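Local coordinates for putative carbohydrate metabolism domain-containing protein (Bacteroides vulgatus, PDB 3S30) that is of unproven function but, as a putative glycoside hydrolase with a galactose-binding-domain-like fold, probably takes part in carbohydrate recognition or metabolism, at residues 231-236 against 242-247; 141-146 against 199-204. All blocks are in the same frame, centred on the assembly; numbering follows the deposited sequence.

Contact 1. Residues 231-236 against 242-247; sequences PEFYEN and RKDVFN
F233 and R242 mark the closest backbone approach, with CA atoms 5.7 Å apart, where strand 233-235 passes the irregular segment 242-247; no backbone hydrogen bond joins the two, and the contact rests on side chains, helped by R242 O, which lies 3.4 Å from F233 CB. F233 contributes the largest share, closely followed by R242. CG of F233 lies anti to the backbone N (chi1 -167°), which sends the ring across to the extended side chain of R242. That chain runs over one ring face: R242 CD stands 3.8 Å from the ring centroid and 13° off its normal, a CH-pi contact. Farther along, the guanidinium layers over the same ring, its plane only 21° from that of the phenyl, with F233 CZ 3.6 Å from R242 CZ. E235 lies at the guanidinium edge, near its plane, where R242 NH1 gives a weak hydrogen bond of 3.4 Å to E235 OE1 within a salt bridge. The other carboxylate oxygen, OE2, is bonded to T240 OG1. Strands 233-235 and 238-240 form a two-stranded antiparallel hairpin, and segment 242-247 is the connection leading from it into strand 247-254 of the larger beta framework; the phenyl thus packs against the chain just after its own hairpin. D244 meets the ring on its edge, with the carboxylate plane perpendicular to the ring and D244 OD1 3.4 Å from F233 CE2. Its OD2 accepts hydrogen bonds from S326 OG, S338 OG and A335 N, which probably restrict the carboxylate's rotation. With an alanine at F233, the R242 chain would probably lose the surface it lies along, leaving its guanidinium freer to swing away from E235. F233 also touches Q333, which meets R242 as well.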
loop_
_atom_site.group_PDB
_atom_site.type_symbol
_atom_site.label_atom_id
_atom_site.label_comp_id
_atom_site.label_asym_id
_atom_site.label_seq_id
_atom_site.Cartn_x
_atom_site.Cartn_y
_atom_site.Cartn_z
ATOM N N PRO A 231 -16.179 1.644 -13.433
ATOM C CA PRO A 231 -17.024 1.170 -14.527
ATOM C C PRO A 231 -16.250 0.746 -15.779
ATOM O O PRO A 231 -16.773 -0.019 -16.591
ATOM C CB PRO A 231 -17.928 2.373 -14.823
ATOM C CG PRO A 231 -17.119 3.583 -14.405
ATOM C CD PRO A 231 -16.187 3.121 -13.309
ATOM N N GLU A 232 -15.026 1.247 -15.942
ATOM C CA GLU A 232 -14.215 0.916 -17.101
ATOM C C GLU A 232 -12.827 0.444 -16.676
ATOM O O GLU A 232 -12.074 1.192 -16.048
ATOM C CB GLU A 232 -14.115 2.119 -18.030
ATOM C CG GLU A 232 -15.430 2.458 -18.718
ATOM C CD GLU A 232 -15.317 3.654 -19.629
ATOM O OE1 GLU A 232 -14.524 3.607 -20.595
ATOM O OE2 GLU A 232 -16.030 4.648 -19.386
ATOM N N PHE A 233 -12.512 -0.806 -17.015
ATOM C CA PHE A 233 -11.231 -1.408 -16.683
ATOM C C PHE A 233 -10.227 -1.132 -17.810
ATOM O O PHE A 233 -10.470 -1.493 -18.952
ATOM C CB PHE A 233 -11.420 -2.921 -16.465
ATOM C CG PHE A 233 -10.247 -3.604 -15.809
ATOM C CD1 PHE A 233 -9.163 -4.029 -16.559
ATOM C CD2 PHE A 233 -10.235 -3.828 -14.440
ATOM C CE1 PHE A 233 -8.072 -4.663 -15.956
ATOM C CE2 PHE A 233 -9.152 -4.456 -13.831
ATOM C CZ PHE A 233 -8.062 -4.876 -14.601
ATOM N N TYR A 234 -9.109 -0.491 -17.483
ATOM C CA TYR A 234 -8.045 -0.232 -18.467
ATOM C C TYR A 234 -7.103 -1.422 -18.530
ATOM O O TYR A 234 -6.496 -1.795 -17.538
ATOM C CB TYR A 234 -7.248 1.044 -18.132
ATOM C CG TYR A 234 -7.971 2.356 -18.405
ATOM C CD1 TYR A 234 -9.354 2.410 -18.527
ATOM C CD2 TYR A 234 -7.259 3.556 -18.519
ATOM C CE1 TYR A 234 -10.009 3.606 -18.763
ATOM C CE2 TYR A 234 -7.906 4.760 -18.758
ATOM C CZ TYR A 234 -9.285 4.775 -18.876
ATOM O OH TYR A 234 -9.958 5.952 -19.096
ATOM N N GLU A 235 -7.008 -2.025 -19.702
ATOM C CA GLU A 235 -6.112 -3.151 -19.937
ATOM C C GLU A 235 -5.676 -3.092 -21.400
ATOM O O GLU A 235 -6.520 -3.039 -22.303
ATOM C CB GLU A 235 -6.788 -4.496 -19.607
ATOM C CG GLU A 235 -8.187 -4.730 -20.241
ATOM C CD GLU A 235 -8.860 -6.027 -19.756
ATOM O OE1 GLU A 235 -8.174 -7.060 -19.599
ATOM O OE2 GLU A 235 -10.086 -6.020 -19.529
ATOM N N ASN A 236 -4.360 -3.085 -21.616
ATOM C CA ASN A 236 -3.771 -2.923 -22.947
ATOM C C ASN A 236 -4.102 -1.519 -23.472
ATOM O O ASN A 236 -3.908 -0.538 -22.748
ATOM C CB ASN A 236 -4.227 -4.062 -23.874
ATOM C CG ASN A 236 -4.021 -5.440 -23.239
ATOM O OD1 ASN A 236 -2.956 -5.721 -22.675
ATOM N ND2 ASN A 236 -5.038 -6.295 -23.318
ATOM N N ARG A 242 -14.563 -5.546 -17.475
ATOM C CA ARG A 242 -13.907 -6.399 -16.516
ATOM C C ARG A 242 -14.046 -5.785 -15.110
ATOM O O ARG A 242 -14.002 -4.562 -14.918
ATOM C CB ARG A 242 -12.436 -6.593 -16.880
ATOM C CG ARG A 242 -11.680 -7.489 -15.915
ATOM C CD ARG A 242 -10.262 -7.707 -16.373
ATOM N NE ARG A 242 -9.416 -8.237 -15.306
ATOM C CZ ARG A 242 -8.097 -8.420 -15.393
ATOM N NH1 ARG A 242 -7.433 -8.109 -16.504
ATOM N NH2 ARG A 242 -7.439 -8.928 -14.357
ATOM N N LYS A 243 -14.237 -6.654 -14.131
ATOM C CA LYS A 243 -14.491 -6.222 -12.772
ATOM C C LYS A 243 -13.140 -6.148 -12.061
ATOM O O LYS A 243 -12.474 -7.168 -11.869
ATOM C CB LYS A 243 -15.451 -7.202 -12.085
ATOM C CG LYS A 243 -16.193 -6.626 -10.896
ATOM C CD LYS A 243 -17.286 -5.634 -11.316
ATOM C CE LYS A 243 -18.467 -6.327 -12.009
ATOM N NZ LYS A 243 -19.582 -5.389 -12.324
ATOM N N ASP A 244 -12.737 -4.929 -11.705
ATOM C CA ASP A 244 -11.484 -4.694 -10.997
ATOM C C ASP A 244 -11.525 -5.340 -9.613
ATOM O O ASP A 244 -12.600 -5.428 -8.988
ATOM C CB ASP A 244 -11.239 -3.185 -10.845
ATOM C CG ASP A 244 -9.767 -2.835 -10.604
ATOM O OD1 ASP A 244 -8.895 -3.747 -10.542
ATOM O OD2 ASP A 244 -9.494 -1.622 -10.474
ATOM N N VAL A 245 -10.370 -5.814 -9.148
ATOM C CA VAL A 245 -10.253 -6.308 -7.779
ATOM C C VAL A 245 -9.120 -5.574 -7.086
ATOM O O VAL A 245 -8.197 -5.069 -7.734
ATOM C CB VAL A 245 -10.085 -7.873 -7.691
ATOM C CG1 VAL A 245 -11.205 -8.590 -8.503
ATOM C CG2 VAL A 245 -8.681 -8.335 -8.152
ATOM N N PHE A 246 -9.225 -5.484 -5.767
ATOM C CA PHE A 246 -8.259 -4.771 -4.954
ATOM C C PHE A 246 -7.312 -5.766 -4.303
ATOM O O PHE A 246 -7.532 -6.969 -4.371
ATOM C CB PHE A 246 -8.979 -3.937 -3.888
ATOM C CG PHE A 246 -9.638 -4.751 -2.777
ATOM C CD1 PHE A 246 -8.940 -5.069 -1.622
ATOM C CD2 PHE A 246 -10.969 -5.131 -2.869
ATOM C CE1 PHE A 246 -9.550 -5.784 -0.583
ATOM C CE2 PHE A 246 -11.585 -5.840 -1.836
ATOM C CZ PHE A 246 -10.869 -6.168 -0.695
ATOM N N ASN A 247 -6.266 -5.268 -3.656
ATOM C CA ASN A 247 -5.363 -6.158 -2.932
ATOM C C ASN A 247 -5.050 -5.605 -1.551
ATOM O O ASN A 247 -4.992 -4.404 -1.353
ATOM C CB ASN A 247 -4.074 -6.435 -3.734
ATOM C CG ASN A 247 -3.382 -7.744 -3.313
ATOM O OD1 ASN A 247 -3.826 -8.426 -2.395
ATOM N ND2 ASN A 247 -2.284 -8.076 -3.973
#

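Contact 2. Residues 141-146 against 199-204; sequences FALTGS and SAMSDA
L143 and M201, a selenomethionine, make the closest approach between the residues at the end of helix 138-142 and the loop ahead of helix 204-207. Evidence for tight packing is confined to this pair: CE of M201 comes 3.7 Å from L143 CB, and L143 CD1 lies 4.0 Å from M201 CG. The two side chains cross at a slant, the terminal methyl of M201 fitting beside the base of the leucine while one leucine branch reaches back along the selenomethionine. M201 is extended through SE (chi2 -172°, chi3 159°), which carries CE out to L143. Both residues are partly exposed, whereas A200 is buried yet packs more loosely, its CB 4.4 Å from L143 CD1. The total surface buried is just 128 Å².

Polar groups are bonded within each segment or to other parts of the chain, not across the contact. F141 O accepts from both T144 N and T144 OG1; the hydroxyl bond, 2.9 Å long, arrives in the carbonyl plane on a lone pair and ties T144 back to F141. A142 O bonds to N115 ND2, and D203 OD2 to S206 OG. L143 also touches Y114 of strand 108-114 and I197, so its apolar setting is wider than this pair. Two segments with 52 residues between them thus meet through a small apolar patch, one at the end of a short helix and the other leading to D203 at the N-cap position of helix 204-207, among the peripheral connections of a galactose-binding-domain-like beta fold.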
loop_
_atom_site.group_PDB
_atom_site.type_symbol
_atom_site.label_atom_id
_atom_site.label_comp_id
_atom_site.label_asym_id
_atom_site.label_seq_id
_atom_site.Cartn_x
_atom_site.Cartn_y
_atom_site.Cartn_z
ATOM N N PHE A 141 2.129 10.392 -9.218
ATOM C CA PHE A 141 0.945 10.960 -9.851
ATOM C C PHE A 141 1.143 12.465 -10.101
ATOM O O PHE A 141 0.688 13.009 -11.117
ATOM C CB PHE A 141 -0.307 10.699 -8.997
ATOM C CG PHE A 141 -1.595 11.034 -9.698
ATOM C CD1 PHE A 141 -2.126 10.178 -10.640
ATOM C CD2 PHE A 141 -2.273 12.200 -9.412
ATOM C CE1 PHE A 141 -3.315 10.487 -11.282
ATOM C CE2 PHE A 141 -3.455 12.514 -10.054
ATOM C CZ PHE A 141 -3.978 11.656 -10.989
ATOM N N ALA A 142 1.850 13.114 -9.179
ATOM C CA ALA A 142 2.237 14.518 -9.313
ATOM C C ALA A 142 3.029 14.850 -10.605
ATOM O O ALA A 142 2.979 15.988 -11.088
ATOM C CB ALA A 142 3.024 14.951 -8.073
ATOM N N LEU A 143 3.754 13.873 -11.152
ATOM C CA LEU A 143 4.486 14.061 -12.425
ATOM C C LEU A 143 3.594 14.130 -13.666
ATOM O O LEU A 143 4.004 14.718 -14.662
ATOM C CB LEU A 143 5.502 12.938 -12.652
ATOM C CG LEU A 143 6.669 12.772 -11.666
ATOM C CD1 LEU A 143 7.530 11.577 -12.102
ATOM C CD2 LEU A 143 7.533 14.020 -11.540
ATOM N N THR A 144 2.396 13.535 -13.605
ATOM C CA THR A 144 1.540 13.352 -14.784
ATOM C C THR A 144 0.679 14.565 -15.114
ATOM O O THR A 144 0.035 14.588 -16.164
ATOM C CB THR A 144 0.571 12.105 -14.657
ATOM O OG1 THR A 144 -0.484 12.360 -13.700
ATOM C CG2 THR A 144 1.337 10.838 -14.267
ATOM N N GLY A 145 0.642 15.555 -14.227
ATOM C CA GLY A 145 -0.149 16.752 -14.467
ATOM C C GLY A 145 0.117 17.855 -13.462
ATOM O O GLY A 145 0.892 17.675 -12.532
ATOM N N SER A 146 -0.530 19.002 -13.663
ATOM C CA SER A 146 -0.472 20.118 -12.718
ATOM C C SER A 146 -1.878 20.556 -12.302
ATOM O O SER A 146 -2.862 20.199 -12.946
ATOM C CB SER A 146 0.298 21.291 -13.325
ATOM O OG SER A 146 1.659 20.938 -13.497
ATOM N N SER A 199 12.277 6.296 -10.109
ATOM C CA SER A 199 11.763 5.108 -10.803
ATOM C C SER A 199 10.274 5.152 -11.218
ATOM O O SER A 199 9.821 4.266 -11.931
ATOM C CB SER A 199 11.999 3.871 -9.934
ATOM O OG SER A 199 13.390 3.665 -9.748
ATOM N N ALA A 200 9.527 6.174 -10.808
ATOM C CA ALA A 200 8.079 6.197 -11.040
ATOM C C ALA A 200 7.651 6.022 -12.510
ATOM O O ALA A 200 6.598 5.441 -12.782
ATOM C CB ALA A 200 7.467 7.458 -10.462
HETATM N N MSE A 201 8.464 6.515 -13.440
HETATM C CA MSE A 201 8.139 6.471 -14.869
HETATM C C MSE A 201 8.749 5.315 -15.650
HETATM O O MSE A 201 8.165 4.871 -16.631
HETATM C CB MSE A 201 8.555 7.768 -15.540
HETATM C CG MSE A 201 7.713 8.940 -15.138
HETATM SE SE MSE A 201 8.173 10.472 -16.231
HETATM C CE MSE A 201 6.515 11.445 -15.921
ATOM N N SER A 202 9.922 4.847 -15.237
ATOM C CA SER A 202 10.632 3.790 -15.964
ATOM C C SER A 202 10.322 2.387 -15.420
ATOM O O SER A 202 10.328 1.419 -16.180
ATOM C CB SER A 202 12.149 4.050 -15.926
ATOM O OG SER A 202 12.639 4.096 -14.587
ATOM N N ASP A 203 10.054 2.288 -14.114
ATOM C CA ASP A 203 9.910 0.988 -13.443
ATOM C C ASP A 203 8.987 1.062 -12.220
ATOM O O ASP A 203 9.445 0.967 -11.086
ATOM C CB ASP A 203 11.305 0.482 -13.044
ATOM C CG ASP A 203 11.348 -1.020 -12.760
ATOM O OD1 ASP A 203 10.290 -1.681 -12.752
ATOM O OD2 ASP A 203 12.465 -1.536 -12.538
ATOM N N ALA A 204 7.687 1.218 -12.457
ATOM C CA ALA A 204 6.682 1.341 -11.379
ATOM C C ALA A 204 6.834 0.322 -10.237
ATOM O O ALA A 204 6.748 0.679 -9.062
ATOM C CB ALA A 204 5.273 1.259 -11.958
#

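In the fold
Contacts 1 and 2 both lie toward the periphery, their centres 18 and 17 Å from the chain centre and 20 Å from each other; their nearest atoms are about 10 Å apart. Neither is a true core contact: contact 1 pairs buried F233 and D244 with exposed R242, whereas contact 2 has buried A200 beside two partly exposed residues. They share no element. Contact 1 is local in sequence, folding a hairpin back on the connection to strand 247-254, while contact 2 joins distant segments. Their chemistry differs too: contact 1, which buries 271 Å², combines an aromatic ring, a guanidinium and two carboxylates, while contact 2 is purely apolar and less than half as large.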